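Side-chain contact in exotoxin 3 (Staphylococcus aureus, PDB 2Z8L), which binds the glycan sialyl Lewis X and belongs to the staphylococcal superantigen-like toxins, built from an OB fold and a beta-grasp domain: residues A[137-141]-A[142-146]. Sequence-based numbering, arbitrary orientation.
Unlike the reference sequence in segment 137-141: Val139 (reference Ile).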
loop_
_atom_site.group_PDB
_atom_site.type_symbol
_atom_site.label_atom_id
_atom_site.label_comp_id
_atom_site.label_asym_id
_atom_site.label_seq_id
_atom_site.Cartn_x
_atom_site.Cartn_y
_atom_site.Cartn_z
ATOM N N GLU A 137 -11.738 -0.161 -6.590
ATOM C CA GLU A 137 -12.825 -0.091 -5.645
ATOM C C GLU A 137 -12.366 -0.391 -4.253
ATOM O O GLU A 137 -12.871 0.210 -3.321
ATOM C CB GLU A 137 -13.931 -1.089 -6.013
ATOM C CG GLU A 137 -14.596 -0.767 -7.305
ATOM C CD GLU A 137 -15.349 -1.964 -7.910
ATOM O OE1 GLU A 137 -15.423 -3.041 -7.256
ATOM O OE2 GLU A 137 -15.787 -1.811 -9.046
ATOM N N GLU A 138 -11.489 -1.369 -4.115
ATOM C CA GLU A 138 -10.927 -1.787 -2.799
ATOM C C GLU A 138 -9.431 -1.557 -2.902
ATOM O O GLU A 138 -8.786 -2.106 -3.766
ATOM C CB GLU A 138 -11.216 -3.272 -2.573
ATOM C CG GLU A 138 -11.289 -3.630 -1.147
ATOM C CD GLU A 138 -11.813 -5.038 -0.964
ATOM O OE1 GLU A 138 -13.078 -5.218 -1.096
ATOM O OE2 GLU A 138 -10.957 -5.966 -0.770
ATOM N N VAL A 139 -8.891 -0.725 -2.028
ATOM C CA VAL A 139 -7.509 -0.377 -2.075
ATOM C C VAL A 139 -6.860 -0.701 -0.694
ATOM O O VAL A 139 -7.410 -0.369 0.363
ATOM C CB VAL A 139 -7.257 1.109 -2.394
ATOM C CG1 VAL A 139 -5.736 1.227 -2.705
ATOM C CG2 VAL A 139 -8.122 1.679 -3.537
ATOM N N SER A 140 -5.682 -1.356 -0.728
ATOM C CA SER A 140 -4.984 -1.652 0.544
ATOM C C SER A 140 -4.262 -0.394 1.049
ATOM O O SER A 140 -3.714 0.395 0.236
ATOM C CB SER A 140 -3.971 -2.818 0.384
ATOM O OG SER A 140 -2.865 -2.500 -0.414
ATOM N N LEU A 141 -4.242 -0.211 2.389
ATOM C CA LEU A 141 -3.353 0.799 2.972
ATOM C C LEU A 141 -1.926 0.571 2.524
ATOM O O LEU A 141 -1.195 1.563 2.331
ATOM C CB LEU A 141 -3.412 0.806 4.504
ATOM C CG LEU A 141 -4.751 1.158 5.081
ATOM C CD1 LEU A 141 -4.588 1.330 6.624
ATOM C CD2 LEU A 141 -5.349 2.422 4.454
ATOM N N LYS A 142 -1.513 -0.703 2.353
ATOM C CA LYS A 142 -0.149 -0.984 1.883
ATOM C C LYS A 142 0.183 -0.263 0.559
ATOM O O LYS A 142 1.229 0.398 0.433
ATOM C CB LYS A 142 0.007 -2.454 1.665
ATOM C CG LYS A 142 1.388 -2.891 1.209
ATOM C CD LYS A 142 1.419 -4.353 0.761
ATOM C CE LYS A 142 2.783 -4.893 0.338
ATOM N NZ LYS A 142 3.651 -4.940 1.550
ATOM N N GLU A 143 -0.684 -0.423 -0.417
ATOM C CA GLU A 143 -0.508 0.205 -1.719
ATOM C C GLU A 143 -0.525 1.709 -1.660
ATOM O O GLU A 143 0.331 2.339 -2.236
ATOM C CB GLU A 143 -1.548 -0.330 -2.710
ATOM C CG GLU A 143 -1.247 0.139 -4.120
ATOM C CD GLU A 143 -2.093 -0.506 -5.198
ATOM O OE1 GLU A 143 -2.885 -1.467 -4.962
ATOM O OE2 GLU A 143 -1.939 0.004 -6.358
ATOM N N LEU A 144 -1.487 2.271 -0.947
ATOM C CA LEU A 144 -1.517 3.728 -0.856
ATOM C C LEU A 144 -0.259 4.264 -0.189
ATOM O O LEU A 144 0.388 5.205 -0.700
ATOM C CB LEU A 144 -2.742 4.118 -0.043
ATOM C CG LEU A 144 -4.037 4.238 -0.771
ATOM C CD1 LEU A 144 -5.112 4.434 0.285
ATOM C CD2 LEU A 144 -3.829 5.530 -1.659
ATOM N N ASP A 145 0.112 3.689 0.954
ATOM C CA ASP A 145 1.337 4.100 1.690
ATOM C C ASP A 145 2.528 4.053 0.749
ATOM O O ASP A 145 3.268 5.031 0.610
ATOM C CB ASP A 145 1.515 3.187 2.937
ATOM C CG ASP A 145 2.866 3.345 3.655
ATOM O OD1 ASP A 145 3.023 4.391 4.297
ATOM O OD2 ASP A 145 3.739 2.439 3.569
ATOM N N PHE A 146 2.709 2.946 0.071
ATOM C CA PHE A 146 3.892 2.751 -0.750
ATOM C C PHE A 146 3.949 3.726 -1.931
ATOM O O PHE A 146 4.958 4.408 -2.168
ATOM C CB PHE A 146 3.951 1.319 -1.232
ATOM C CG PHE A 146 5.287 0.941 -1.849
ATOM C CD1 PHE A 146 5.562 1.163 -3.187
ATOM C CD2 PHE A 146 6.277 0.344 -1.072
ATOM C CE1 PHE A 146 6.817 0.807 -3.706
ATOM C CE2 PHE A 146 7.486 0.019 -1.575
ATOM C CZ PHE A 146 7.777 0.273 -2.896
HETATM O O HOH W 1 -4.160 -2.474 -2.912
#
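Ser140 OG accepts the backbone N-H of Glu143 at 3.0 Å, the N-cap bond of helix 141-155. The hydroxyl lies between the backbone N and carbonyl carbon of its own residue (chi1 69°), which turns it over the first helical turn, where it also rests against CB of Glu143 (3.4 Å from OG). The carbonyl of the same serine starts the regular helix pattern: Leu144 N donates to Ser140 O at 3.1 Å, almost straight at 172°, and one residue on Asp145 N donates to Leu141 O at 2.9 Å. Beside the cap, a water accepts from Ser140 N (2.9 Å) and donates to Glu143 OE1 (2.6 Å), tying the helix's first turn back to the strand. The extended Glu143 side chain reaches this water with OE1 while OE2 forms a salt bridge with Lys147. On the apolar side Val139 CG1, anti to the backbone N, meets Leu144 CG at 4.0 Å, the two side chains crossing at about a right angle. Leu144 also packs on Ile195 of strand 194-196, the antiparallel partner of strand 138-140. Leu141 touches Ile195 too, and reaches Tyr178 and Phe180 of strand 177-181 and the bound sialic acid. The serine hydroxyl and the water thus take up Glu143 N, Ser140 N and Glu143 OE1 where strand becomes helix, and probably help to hold Leu141 in place in the glycan pocket.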